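PDB 4FE9: outer membrane protein SusF from Bacteroides thetaiotaomicron, which binds starch at the cell surface through its carbohydrate-binding modules, before the glycan is carried into the periplasm for degradation. Local coordinates for residues K330-L335 with G348-Y353; N369-G374 with A383-Q388; D389-P394 with F401-F406; A411-V416 with G424-T429; Q437-Y440 with D446-A449. One frame throughout, in Å; residues are numbered along the deposited sequence.

Contact 1 of 5, residues K330-L335 with G348-Y353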
# COMPACT_ATOMS: atom_id res chain seq x y z
N LYS A 330 -1.32 -13.74 10.06
CA LYS A 330 -0.17 -14.11 10.88
C LYS A 330 -0.65 -14.95 12.06
O LYS A 330 -0.03 -15.95 12.41
CB LYS A 330 0.55 -12.86 11.39
CG LYS A 330 1.48 -12.25 10.41
CD LYS A 330 2.05 -10.99 10.95
CE LYS A 330 3.18 -10.50 10.08
NZ LYS A 330 3.43 -9.08 10.30
N ASP A 331 -1.79 -14.55 12.61
CA ASP A 331 -2.42 -15.26 13.72
C ASP A 331 -3.00 -16.58 13.26
O ASP A 331 -2.82 -17.61 13.92
CB ASP A 331 -3.54 -14.41 14.32
CG ASP A 331 -3.01 -13.25 15.15
OD1 ASP A 331 -3.81 -12.36 15.52
OD2 ASP A 331 -1.78 -13.19 15.38
N LEU A 332 -3.77 -16.55 12.17
CA LEU A 332 -4.45 -17.75 11.71
C LEU A 332 -3.47 -18.89 11.44
O LEU A 332 -3.69 -20.03 11.85
CB LEU A 332 -5.31 -17.46 10.48
CG LEU A 332 -5.97 -18.71 9.88
CD1 LEU A 332 -7.10 -19.20 10.78
CD2 LEU A 332 -6.46 -18.47 8.43
N ALA A 333 -2.34 -18.57 10.81
CA ALA A 333 -1.44 -19.62 10.31
C ALA A 333 -0.12 -19.64 11.04
O ALA A 333 0.78 -20.42 10.72
CB ALA A 333 -1.21 -19.45 8.78
N GLY A 334 0.04 -18.71 11.96
CA GLY A 334 1.27 -18.61 12.73
C GLY A 334 2.45 -18.26 11.89
O GLY A 334 3.52 -18.85 12.04
N LEU A 335 2.29 -17.25 11.01
CA LEU A 335 3.32 -16.96 9.98
C LEU A 335 4.49 -16.16 10.58
O LEU A 335 4.27 -15.24 11.34
CB LEU A 335 2.70 -16.16 8.81
CG LEU A 335 1.58 -16.81 8.00
CD1 LEU A 335 0.99 -15.79 7.03
CD2 LEU A 335 2.13 -18.06 7.24
N GLY A 348 -1.82 -27.15 8.58
CA GLY A 348 -3.21 -27.15 8.10
C GLY A 348 -3.34 -26.85 6.61
O GLY A 348 -2.34 -26.65 5.91
N TRP A 349 -4.57 -26.99 6.10
CA TRP A 349 -4.95 -26.51 4.77
C TRP A 349 -5.26 -25.04 4.84
O TRP A 349 -6.06 -24.61 5.67
CB TRP A 349 -6.20 -27.29 4.26
CG TRP A 349 -5.88 -28.73 3.85
CD1 TRP A 349 -5.98 -29.86 4.62
CD2 TRP A 349 -5.36 -29.18 2.58
NE1 TRP A 349 -5.45 -30.94 3.96
CE2 TRP A 349 -5.18 -30.57 2.67
CE3 TRP A 349 -5.09 -28.53 1.37
CZ2 TRP A 349 -4.69 -31.33 1.60
CZ3 TRP A 349 -4.64 -29.29 0.31
CH2 TRP A 349 -4.44 -30.67 0.43
N TYR A 350 -4.70 -24.28 3.89
CA TYR A 350 -4.96 -22.83 3.81
C TYR A 350 -5.25 -22.42 2.36
O TYR A 350 -4.64 -22.92 1.44
CB TYR A 350 -3.73 -22.07 4.31
CG TYR A 350 -3.41 -22.33 5.79
CD1 TYR A 350 -4.18 -21.78 6.79
CD2 TYR A 350 -2.33 -23.12 6.15
CE1 TYR A 350 -3.90 -22.03 8.13
CE2 TYR A 350 -2.03 -23.35 7.49
CZ TYR A 350 -2.82 -22.79 8.47
OH TYR A 350 -2.54 -23.05 9.81
N LEU A 351 -6.22 -21.53 2.19
CA LEU A 351 -6.31 -20.70 0.99
C LEU A 351 -5.24 -19.61 1.02
O LEU A 351 -5.27 -18.71 1.87
CB LEU A 351 -7.70 -20.05 0.87
CG LEU A 351 -7.92 -19.22 -0.44
CD1 LEU A 351 -9.36 -19.28 -0.94
CD2 LEU A 351 -7.50 -17.81 -0.29
N VAL A 352 -4.23 -19.77 0.16
CA VAL A 352 -3.19 -18.78 0.02
C VAL A 352 -3.57 -17.77 -1.07
O VAL A 352 -3.92 -18.15 -2.20
CB VAL A 352 -1.89 -19.45 -0.35
CG1 VAL A 352 -0.82 -18.42 -0.58
CG2 VAL A 352 -1.44 -20.43 0.78
N TYR A 353 -3.53 -16.48 -0.72
CA TYR A 353 -3.82 -15.41 -1.66
C TYR A 353 -2.62 -14.47 -1.80
O TYR A 353 -2.06 -14.03 -0.79
CB TYR A 353 -5.04 -14.64 -1.17
CG TYR A 353 -5.32 -13.35 -1.90
CD1 TYR A 353 -4.71 -12.17 -1.52
CD2 TYR A 353 -6.28 -13.30 -2.90
CE1 TYR A 353 -5.03 -10.96 -2.13
CE2 TYR A 353 -6.62 -12.11 -3.50
CZ TYR A 353 -5.97 -10.95 -3.13
OH TYR A 353 -6.28 -9.76 -3.76
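Ala333, near the C-terminal end of helix 327-333, sets its methyl group against the flat side of the Tyr350 ring. Tyr350 gives up the most surface here, and Ala333 and Leu332 share the other side of the interface. Ala333 CB stands 4.0 Å from the centroid of the Tyr350 ring and 24° off its normal, a CH-pi contact displaced toward the hydroxyl end, with Ala333 CB to Tyr350 CZ at 3.7 Å. The ring is brought there by a chi1 of -63°, which keeps CG beside the backbone N and swings the phenol off the strand toward the helix. Leu332 touches more lightly: its CG is 4.3 Å from Tyr350 CE1, while its carbonyl O meets the ring obliquely. The hydroxyl finds its hydrogen bond elsewhere, on the carbonyl O of Ile346, and Ala333 is itself tied by backbone bonds to Gly345 and Ile346, so helix 327-333 and the chain leading into strand 348-357 are gripped together. Phe301 of strand 294-301 also packs on Tyr350, and Phe365 of strand 360-366 on Ala333, placing the contact in the body of carbohydrate-binding module 2. Between the segments the chemistry is essentially apolar, led by the CH-pi contact: a small methyl lets the helix come close to the aromatic face, while the one polar group of the phenol, buried with its ring, is satisfied by a main-chain carbonyl next to the strand.

Contact 2 of 5, residues N369-G374 with A383-Q388. With NA (sodium ion), chain I.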
# COMPACT_ATOMS: atom_id res chain seq x y z
N ASN A 369 -12.03 -22.29 2.80
CA ASN A 369 -13.48 -22.45 2.64
C ASN A 369 -13.86 -22.64 1.17
O ASN A 369 -13.75 -21.69 0.37
CB ASN A 369 -14.21 -21.24 3.17
CG ASN A 369 -14.14 -21.13 4.67
OD1 ASN A 369 -13.70 -22.06 5.33
ND2 ASN A 369 -14.37 -19.94 5.18
N VAL A 370 -14.22 -23.86 0.81
CA VAL A 370 -14.68 -24.16 -0.55
C VAL A 370 -16.19 -24.29 -0.51
O VAL A 370 -16.75 -24.83 0.46
CB VAL A 370 -14.07 -25.46 -1.06
CG1 VAL A 370 -14.59 -25.80 -2.49
CG2 VAL A 370 -12.61 -25.36 -1.06
N TYR A 371 -16.86 -23.73 -1.51
CA TYR A 371 -18.31 -23.63 -1.47
C TYR A 371 -18.98 -24.27 -2.68
O TYR A 371 -18.62 -23.99 -3.84
CB TYR A 371 -18.74 -22.19 -1.37
CG TYR A 371 -18.39 -21.51 -0.06
CD1 TYR A 371 -19.30 -21.51 1.01
CD2 TYR A 371 -17.25 -20.70 0.04
CE1 TYR A 371 -19.06 -20.76 2.15
CE2 TYR A 371 -16.99 -19.97 1.18
CZ TYR A 371 -17.90 -20.00 2.24
OH TYR A 371 -17.64 -19.29 3.38
N LEU A 372 -20.07 -24.99 -2.42
CA LEU A 372 -21.02 -25.37 -3.44
C LEU A 372 -21.89 -24.19 -3.82
O LEU A 372 -22.38 -23.44 -2.96
CB LEU A 372 -21.88 -26.53 -2.97
CG LEU A 372 -22.61 -27.31 -4.06
CD1 LEU A 372 -21.60 -28.10 -4.94
CD2 LEU A 372 -23.65 -28.27 -3.42
N MET A 373 -22.06 -23.98 -5.12
CA MET A 373 -22.86 -22.86 -5.61
C MET A 373 -23.88 -23.36 -6.62
O MET A 373 -23.64 -24.32 -7.34
CB MET A 373 -21.96 -21.81 -6.28
CG MET A 373 -20.84 -21.32 -5.39
SD MET A 373 -21.48 -20.11 -4.24
CE MET A 373 -22.13 -18.82 -5.33
N GLY A 374 -24.95 -22.61 -6.75
CA GLY A 374 -25.88 -22.79 -7.84
C GLY A 374 -26.91 -23.83 -7.47
O GLY A 374 -27.39 -23.88 -6.32
N ALA A 383 -29.30 -18.47 -1.75
CA ALA A 383 -28.37 -18.33 -0.65
C ALA A 383 -27.01 -18.71 -1.15
O ALA A 383 -26.82 -19.82 -1.61
CB ALA A 383 -28.78 -19.24 0.50
N GLN A 384 -26.07 -17.77 -1.11
CA GLN A 384 -24.75 -17.94 -1.73
C GLN A 384 -23.63 -17.82 -0.71
O GLN A 384 -23.56 -16.83 -0.00
CB GLN A 384 -24.52 -16.88 -2.83
CG GLN A 384 -25.19 -17.18 -4.17
CD GLN A 384 -25.04 -16.02 -5.17
OE1 GLN A 384 -24.02 -15.33 -5.18
NE2 GLN A 384 -26.07 -15.76 -5.94
N LEU A 385 -22.66 -18.72 -0.81
CA LEU A 385 -21.49 -18.70 0.07
C LEU A 385 -21.90 -18.87 1.55
O LEU A 385 -21.30 -18.28 2.44
CB LEU A 385 -20.68 -17.38 -0.11
CG LEU A 385 -19.98 -17.05 -1.43
CD1 LEU A 385 -19.15 -15.74 -1.30
CD2 LEU A 385 -19.10 -18.18 -1.91
N VAL A 386 -22.96 -19.64 1.80
CA VAL A 386 -23.47 -19.80 3.16
C VAL A 386 -22.95 -21.06 3.80
O VAL A 386 -22.24 -21.85 3.16
CB VAL A 386 -25.01 -19.78 3.20
CG1 VAL A 386 -25.51 -18.37 2.94
CG2 VAL A 386 -25.59 -20.78 2.17
N GLU A 387 -23.13 -21.15 5.11
CA GLU A 387 -22.54 -22.22 5.92
C GLU A 387 -22.90 -23.64 5.41
O GLU A 387 -22.08 -24.55 5.47
CB GLU A 387 -22.99 -22.06 7.38
CG GLU A 387 -22.24 -22.92 8.40
CD GLU A 387 -22.61 -22.54 9.86
OE1 GLU A 387 -23.64 -21.85 10.06
OE2 GLU A 387 -21.85 -22.92 10.79
N GLN A 388 -24.13 -23.82 4.95
CA GLN A 388 -24.60 -25.13 4.46
C GLN A 388 -23.90 -25.57 3.17
O GLN A 388 -23.75 -26.79 2.90
CB GLN A 388 -26.10 -25.10 4.23
CG GLN A 388 -26.90 -24.55 5.41
CD GLN A 388 -26.70 -23.08 5.57
OE1 GLN A 388 -25.56 -22.60 5.55
NE2 GLN A 388 -27.79 -22.33 5.69
NA NA I . -26.88 -21.96 -1.99
O HOH W 1 -23.74 -21.08 -2.05
O HOH W 2 -25.17 -20.80 -4.51
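Tyr371 lays one face of its ring against Leu385, and from CB outward almost every atom of the side chain has a partner on 383-388. Tyr371 CB is 4.1 Å from Leu385 CD2, and that methyl covers the CD2 side of the ring, 3.7 Å from Tyr371 CD2 and close to CG and CE2 as well. On the same face Leu385 CA lies 4.0 Å from the Tyr371 ring centroid, a CH-pi contact toward the rim; CD1 faces this CA and Val386 O, which approaches the ring edge in its plane. Farther out, Tyr371 CE1 meets Leu385 O at 3.4 Å, the same oxygen to which CZ and OH come nearest. Met373, bent at chi2 and chi3, adds SD to the same methyl, 3.8 Å from Leu385 CD2, and rests CE on Gln384 CG. A water bridges the main chains, accepting from Leu385 N and lying 2.9 Å from Leu372 O, to which it can donate. Ala383 O binds sodium at 2.2 Å, together with Ser377 OG, Tyr378 O, Gly380 O and Asp389 OD2. The loop of module 3 is thus held by apolar packing around Leu385, by water at its main chain and by sodium, which takes carbonyl and side-chain oxygens.

Contact 3 of 5, residues D389-P394 with F401-F406. With NA (sodium ion), chain I.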
# COMPACT_ATOMS: atom_id res chain seq x y z
N ASP A 389 -23.47 -24.58 2.38
CA ASP A 389 -22.84 -24.87 1.09
C ASP A 389 -21.33 -25.07 1.22
O ASP A 389 -20.64 -25.47 0.27
CB ASP A 389 -23.21 -23.77 0.07
CG ASP A 389 -24.71 -23.80 -0.31
OD1 ASP A 389 -25.37 -24.83 -0.06
OD2 ASP A 389 -25.23 -22.81 -0.85
N LEU A 390 -20.86 -25.06 2.47
CA LEU A 390 -19.43 -25.23 2.78
C LEU A 390 -18.96 -26.68 2.67
O LEU A 390 -19.67 -27.58 3.06
CB LEU A 390 -19.15 -24.68 4.17
CG LEU A 390 -17.71 -24.41 4.56
CD1 LEU A 390 -17.32 -23.04 4.07
CD2 LEU A 390 -17.55 -24.51 6.10
N PHE A 391 -17.78 -26.91 2.09
CA PHE A 391 -17.25 -28.25 1.98
C PHE A 391 -16.57 -28.58 3.31
O PHE A 391 -15.74 -27.79 3.80
CB PHE A 391 -16.16 -28.33 0.88
CG PHE A 391 -16.68 -28.58 -0.53
CD1 PHE A 391 -15.98 -29.42 -1.37
CD2 PHE A 391 -17.64 -27.74 -1.09
CE1 PHE A 391 -16.33 -29.55 -2.73
CE2 PHE A 391 -18.05 -27.91 -2.43
CZ PHE A 391 -17.38 -28.81 -3.24
N THR A 392 -16.75 -29.81 3.79
CA THR A 392 -15.92 -30.30 4.89
C THR A 392 -14.45 -30.32 4.49
O THR A 392 -14.11 -30.70 3.36
CB THR A 392 -16.33 -31.74 5.34
OG1 THR A 392 -15.57 -32.70 4.59
CG2 THR A 392 -17.80 -31.97 5.13
N VAL A 393 -13.58 -30.04 5.47
CA VAL A 393 -12.13 -29.95 5.26
C VAL A 393 -11.40 -31.19 5.82
O VAL A 393 -11.49 -31.48 6.99
CB VAL A 393 -11.56 -28.67 5.96
CG1 VAL A 393 -10.08 -28.57 5.78
CG2 VAL A 393 -12.24 -27.42 5.45
N PRO A 394 -10.54 -31.81 5.02
CA PRO A 394 -9.83 -32.97 5.50
C PRO A 394 -8.81 -32.62 6.60
O PRO A 394 -8.15 -31.57 6.52
CB PRO A 394 -9.10 -33.47 4.26
CG PRO A 394 -8.83 -32.23 3.47
CD PRO A 394 -9.99 -31.31 3.74
N PHE A 401 -11.69 -32.56 0.34
CA PHE A 401 -12.83 -31.73 0.69
C PHE A 401 -14.06 -32.38 0.08
O PHE A 401 -14.01 -32.89 -1.03
CB PHE A 401 -12.64 -30.30 0.14
CG PHE A 401 -11.40 -29.58 0.68
CD1 PHE A 401 -10.14 -30.02 0.36
CD2 PHE A 401 -11.53 -28.46 1.47
CE1 PHE A 401 -9.01 -29.39 0.88
CE2 PHE A 401 -10.40 -27.80 1.96
CZ PHE A 401 -9.14 -28.28 1.66
N VAL A 402 -15.17 -32.36 0.80
CA VAL A 402 -16.39 -32.99 0.33
C VAL A 402 -17.56 -32.08 0.52
O VAL A 402 -17.66 -31.41 1.54
CB VAL A 402 -16.64 -34.37 1.06
CG1 VAL A 402 -17.90 -35.06 0.50
CG2 VAL A 402 -15.42 -35.26 0.90
N SER A 403 -18.36 -31.93 -0.53
CA SER A 403 -19.50 -31.04 -0.52
C SER A 403 -20.68 -31.67 0.21
O SER A 403 -20.74 -32.89 0.36
CB SER A 403 -19.92 -30.68 -1.96
OG SER A 403 -20.31 -31.83 -2.70
N PRO A 404 -21.64 -30.85 0.62
CA PRO A 404 -22.99 -31.26 1.04
C PRO A 404 -23.74 -31.90 -0.11
O PRO A 404 -23.80 -31.32 -1.20
CB PRO A 404 -23.67 -29.92 1.38
CG PRO A 404 -22.54 -28.89 1.42
CD PRO A 404 -21.52 -29.39 0.48
N ALA A 405 -24.32 -33.08 0.11
CA ALA A 405 -25.01 -33.82 -0.96
C ALA A 405 -25.97 -32.91 -1.76
O ALA A 405 -26.70 -32.11 -1.17
CB ALA A 405 -25.77 -35.03 -0.37
N PHE A 406 -26.01 -33.09 -3.08
CA PHE A 406 -26.89 -32.24 -3.92
C PHE A 406 -28.37 -32.34 -3.50
O PHE A 406 -28.86 -33.42 -3.22
CB PHE A 406 -26.74 -32.58 -5.41
CG PHE A 406 -25.32 -32.52 -5.91
CD1 PHE A 406 -24.37 -31.73 -5.29
CD2 PHE A 406 -24.95 -33.21 -7.05
CE1 PHE A 406 -23.05 -31.74 -5.72
CE2 PHE A 406 -23.66 -33.16 -7.52
CZ PHE A 406 -22.71 -32.40 -6.86
NA NA I . -26.88 -21.96 -1.99
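Pro394 and Phe401 fit as a bump on a flat: Pro394 CD sits over the centre of the Phe401 ring, 3.5 Å from its centroid and 9° off the normal. The fit repeats with the segments exchanged: Ser403 CB sits over one face of Phe391, 3.5 Å from the ring centroid, while Phe401 CB abuts the Phe391 edge near its plane. Val393 runs beside Phe401, CG1 to CE2 3.9 Å, and at the far end Pro404 CG rests against the backbone at Leu390 O, 3.6 Å away. Between these packed side chains the backbones join in a single antiparallel bridge, Thr392 N to Val402 O at 2.9 Å and Val402 N to Thr392 O at 3.2 Å. A valine in place of Phe391 would probably open a gap beneath Ser403 CB and against Ile414 and Leu460, which also pack on the ring. Asp389, whose CB points away from 401-406, binds sodium through OD2. Phe391 and Asp389 also pair by backbone bonds with Val370 and Leu372, and 401-402 pairs with strand 458-461, so the segments bridge the two sheets with Phe391 wedged in the core, as in an Ig-like beta-sandwich.

Contact 4 of 5, residues A411-V416 with G424-T429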
# COMPACT_ATOMS: atom_id res chain seq x y z
N ALA A 411 -26.72 -28.00 -12.74
CA ALA A 411 -25.31 -27.74 -13.04
C ALA A 411 -24.55 -27.48 -11.74
O ALA A 411 -25.04 -26.78 -10.87
CB ALA A 411 -25.17 -26.55 -13.97
N VAL A 412 -23.44 -28.18 -11.56
CA VAL A 412 -22.55 -27.98 -10.43
C VAL A 412 -21.68 -26.73 -10.65
O VAL A 412 -21.10 -26.56 -11.70
CB VAL A 412 -21.64 -29.18 -10.24
CG1 VAL A 412 -20.69 -28.96 -9.03
CG2 VAL A 412 -22.47 -30.47 -10.05
N ARG A 413 -21.66 -25.84 -9.66
CA ARG A 413 -20.63 -24.81 -9.56
C ARG A 413 -19.91 -24.90 -8.21
O ARG A 413 -20.52 -25.27 -7.18
CB ARG A 413 -21.26 -23.43 -9.76
CG ARG A 413 -22.02 -23.25 -11.07
CD ARG A 413 -21.04 -23.16 -12.29
NE ARG A 413 -20.49 -21.79 -12.48
CZ ARG A 413 -21.10 -20.80 -13.13
NH1 ARG A 413 -22.36 -20.94 -13.55
NH2 ARG A 413 -20.49 -19.62 -13.29
N ILE A 414 -18.60 -24.65 -8.23
CA ILE A 414 -17.77 -24.67 -7.00
C ILE A 414 -16.89 -23.41 -7.00
O ILE A 414 -16.38 -22.99 -8.08
CB ILE A 414 -16.84 -25.90 -6.97
CG1 ILE A 414 -17.56 -27.14 -7.54
CG2 ILE A 414 -16.32 -26.16 -5.53
CD1 ILE A 414 -16.60 -28.27 -7.91
N CYS A 415 -16.69 -22.81 -5.82
CA CYS A 415 -15.73 -21.72 -5.69
C CYS A 415 -15.02 -21.65 -4.32
O CYS A 415 -15.36 -22.39 -3.38
CB CYS A 415 -16.39 -20.38 -6.01
SG CYS A 415 -17.52 -19.80 -4.72
N VAL A 416 -13.96 -20.85 -4.28
CA VAL A 416 -13.56 -20.14 -3.06
C VAL A 416 -13.94 -18.67 -3.21
O VAL A 416 -14.47 -18.27 -4.24
CB VAL A 416 -12.05 -20.24 -2.84
CG1 VAL A 416 -11.63 -21.71 -2.68
CG2 VAL A 416 -11.30 -19.61 -4.01
N GLY A 424 -20.15 -10.97 -4.63
CA GLY A 424 -20.69 -10.89 -5.97
C GLY A 424 -19.73 -11.46 -7.02
O GLY A 424 -20.16 -11.92 -8.06
N ASP A 425 -18.43 -11.39 -6.73
CA ASP A 425 -17.39 -11.82 -7.65
C ASP A 425 -16.80 -13.18 -7.26
O ASP A 425 -15.64 -13.49 -7.57
CB ASP A 425 -16.27 -10.78 -7.69
CG ASP A 425 -16.68 -9.50 -8.43
OD1 ASP A 425 -17.72 -9.50 -9.13
OD2 ASP A 425 -15.94 -8.49 -8.30
N TRP A 426 -17.63 -14.01 -6.64
CA TRP A 426 -17.23 -15.39 -6.33
C TRP A 426 -16.71 -16.12 -7.57
O TRP A 426 -15.79 -16.91 -7.48
CB TRP A 426 -18.41 -16.16 -5.73
CG TRP A 426 -19.52 -16.36 -6.70
CD1 TRP A 426 -20.54 -15.51 -6.95
CD2 TRP A 426 -19.63 -17.42 -7.66
NE1 TRP A 426 -21.33 -15.99 -7.99
CE2 TRP A 426 -20.80 -17.18 -8.42
CE3 TRP A 426 -18.88 -18.57 -7.93
CZ2 TRP A 426 -21.21 -18.02 -9.46
CZ3 TRP A 426 -19.30 -19.43 -8.96
CH2 TRP A 426 -20.46 -19.16 -9.69
N TRP A 427 -17.26 -15.78 -8.74
CA TRP A 427 -16.94 -16.55 -9.97
C TRP A 427 -15.52 -16.22 -10.48
O TRP A 427 -15.05 -16.83 -11.42
CB TRP A 427 -17.95 -16.23 -11.06
CG TRP A 427 -18.14 -14.77 -11.23
CD1 TRP A 427 -19.07 -13.99 -10.60
CD2 TRP A 427 -17.38 -13.90 -12.04
NE1 TRP A 427 -18.90 -12.69 -10.94
CE2 TRP A 427 -17.85 -12.59 -11.81
CE3 TRP A 427 -16.28 -14.08 -12.91
CZ2 TRP A 427 -17.36 -11.47 -12.50
CZ3 TRP A 427 -15.75 -12.94 -13.57
CH2 TRP A 427 -16.27 -11.66 -13.33
N LYS A 428 -14.91 -15.19 -9.92
CA LYS A 428 -13.51 -14.88 -10.27
C LYS A 428 -12.52 -15.95 -9.80
O LYS A 428 -11.36 -15.96 -10.20
CB LYS A 428 -13.12 -13.51 -9.76
CG LYS A 428 -13.81 -12.38 -10.59
CD LYS A 428 -13.57 -10.98 -10.00
CE LYS A 428 -14.22 -9.94 -10.89
NZ LYS A 428 -13.64 -8.63 -10.70
N THR A 429 -12.97 -16.79 -8.87
CA THR A 429 -12.14 -17.86 -8.34
C THR A 429 -12.97 -19.13 -8.27
O THR A 429 -13.26 -19.66 -7.19
CB THR A 429 -11.53 -17.50 -6.91
OG1 THR A 429 -12.59 -17.19 -6.00
CG2 THR A 429 -10.59 -16.27 -7.01
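The 3-10 segment that runs through 424-428 folds back on strand 410-415 of the module 3 sheet, bringing Trp426 onto Arg413 and Cys415, and Thr429 onto Val416. Trp426 CH2 lies over one face of the Arg413 guanidinium, 3.6 Å from NH2, but the planes are 53° apart and do not stack; Glu430 holds NE in a salt bridge. Cys415 CB meets the ring edge at Trp426 CE3, 3.6 Å away, with SG in an oblique sulfur-aromatic contact. Farther along, Val416 N donates to Thr429 O at 3.2 Å. Thr429 OG1, placed by a chi1 of 57° between its backbone N and carbonyl carbon, returns a 2.8 Å bond to Val416 O, from well above the carbonyl plane. A valine in place of Thr429 would probably leave Val416 O without this donor and one side of the junction less firmly tied. The main chain of Val416 is therefore gripped through both its N-H and its carbonyl, a polar pair enclosed by largely buried side chains.

Contact 5 of 5, residues Q437-Y440 with D446-A449. With EDO (1,2-ethanediol), chain F.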
# COMPACT_ATOMS: atom_id res chain seq x y z
N GLN A 437 -10.10 -34.50 -13.24
CA GLN A 437 -9.16 -33.43 -12.88
C GLN A 437 -9.87 -32.16 -12.35
O GLN A 437 -10.97 -31.81 -12.79
CB GLN A 437 -8.33 -33.08 -14.07
CG GLN A 437 -6.90 -33.02 -13.78
CD GLN A 437 -6.17 -34.15 -14.40
OE1 GLN A 437 -6.68 -34.77 -15.32
NE2 GLN A 437 -4.93 -34.34 -14.00
N ILE A 438 -9.23 -31.45 -11.42
CA ILE A 438 -9.72 -30.10 -11.09
C ILE A 438 -9.34 -29.15 -12.20
O ILE A 438 -8.20 -29.13 -12.61
CB ILE A 438 -9.19 -29.59 -9.75
CG1 ILE A 438 -9.43 -30.65 -8.66
CG2 ILE A 438 -9.89 -28.29 -9.38
CD1 ILE A 438 -9.17 -30.15 -7.24
N ALA A 439 -10.36 -28.58 -12.86
CA ALA A 439 -10.15 -27.55 -13.91
C ALA A 439 -10.52 -26.19 -13.36
O ALA A 439 -11.71 -25.88 -13.18
CB ALA A 439 -11.00 -27.86 -15.14
N TYR A 440 -9.51 -25.34 -13.20
CA TYR A 440 -9.73 -23.99 -12.75
C TYR A 440 -10.19 -23.09 -13.89
O TYR A 440 -9.50 -22.99 -14.93
CB TYR A 440 -8.44 -23.43 -12.15
CG TYR A 440 -7.99 -24.17 -10.93
CD1 TYR A 440 -8.61 -23.97 -9.72
CD2 TYR A 440 -7.03 -25.19 -11.02
CE1 TYR A 440 -8.26 -24.71 -8.60
CE2 TYR A 440 -6.67 -25.94 -9.90
CZ TYR A 440 -7.26 -25.66 -8.69
OH TYR A 440 -6.87 -26.36 -7.54
N ASP A 446 -17.06 -18.60 -18.76
CA ASP A 446 -17.82 -19.66 -18.11
C ASP A 446 -17.31 -20.98 -18.63
O ASP A 446 -17.11 -21.13 -19.83
CB ASP A 446 -19.29 -19.53 -18.44
CG ASP A 446 -19.95 -18.32 -17.74
OD1 ASP A 446 -21.11 -18.02 -18.06
OD2 ASP A 446 -19.35 -17.77 -16.80
N GLN A 447 -17.19 -21.96 -17.75
CA GLN A 447 -16.79 -23.30 -18.14
C GLN A 447 -17.98 -24.08 -18.66
O GLN A 447 -19.13 -23.78 -18.33
CB GLN A 447 -16.12 -24.03 -16.95
CG GLN A 447 -14.80 -23.34 -16.51
CD GLN A 447 -14.19 -23.95 -15.26
OE1 GLN A 447 -14.84 -23.86 -14.19
NE2 GLN A 447 -13.08 -24.52 -15.35
N ALA A 448 -17.70 -25.09 -19.47
CA ALA A 448 -18.74 -26.03 -19.91
C ALA A 448 -19.44 -26.67 -18.72
O ALA A 448 -18.82 -26.88 -17.67
CB ALA A 448 -18.14 -27.10 -20.84
N ALA A 449 -20.77 -26.72 -18.79
CA ALA A 449 -21.59 -27.11 -17.65
C ALA A 449 -21.32 -28.58 -17.30
O ALA A 449 -21.16 -29.41 -18.19
CB ALA A 449 -23.08 -26.92 -17.99
C1 EDO F . -4.09 -25.52 -5.91
O1 EDO F . -5.26 -24.92 -5.34
C2 EDO F . -3.46 -24.51 -6.83
O2 EDO F . -2.33 -25.11 -7.47
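Gln447 meets Ala439 on the second strand of the beta-hairpin formed by 430-434 and 437-440 in module 3, where the loop leading on to strand 451-452 passes by. The close part is small. Gln447 NE2 donates to Ala439 O at 2.9 Å, and the bond is almost straight, 172° at the hydrogen. The acceptor lies in the plane of the Gln447 amide, yet the donor stands above the plane of the Ala439 carbonyl, 63° out of it, so the amide comes down on the peptide from one side instead of along a lone pair. Gln447 reaches this far because its chain is extended beyond CG, chi2 174°. The same nitrogen passes 3.5 Å from Tyr440 C and 3.9 Å from Ala439 CB, and these few approaches make up the cross-contact. The backbones stay well separated, Tyr440 CA and Gln447 CA being 8.9 Å apart. Elsewhere the loop leans on other parts of the hairpin, Gln447 on Ile432 and Ala448 on Phe434, while Asp446 forms a salt bridge with Arg441; Asp446 and Ala448 both lie at the exposed surface. Tyr440 CB points away from the loop, and Ile438 CG2 is packed over one face of the Tyr440 ring. At the tip of that ring, Tyr440 OH is hydrogen-bonded to O1 of a 1,2-ethanediol, probably from the crystallisation liquor, at 3.1 Å.

Contacts 1 and 4 are buried, contact 3 partly so, and contacts 2 and 5 lie at the surface. Contact 1 belongs to module 2 and the other four to module 3, but the modules abut: Trp349 packs on Pro394 and Phe401 of contact 3, and Leu351 on Val416 of contact 4. Contacts 2 and 4 share neighbouring strands, 371-374 and 410-415, whose sheet also reaches contact 5. Contacts 2 and 3 supply ligands to one sodium ion. Methyl-on-ring packing makes contact 1, ring packing with paired backbone bonds contact 3, polar bonds within apolar surroundings contact 4, ring and methyl packing with water and sodium contact 2, and a lone amide bond contact 5.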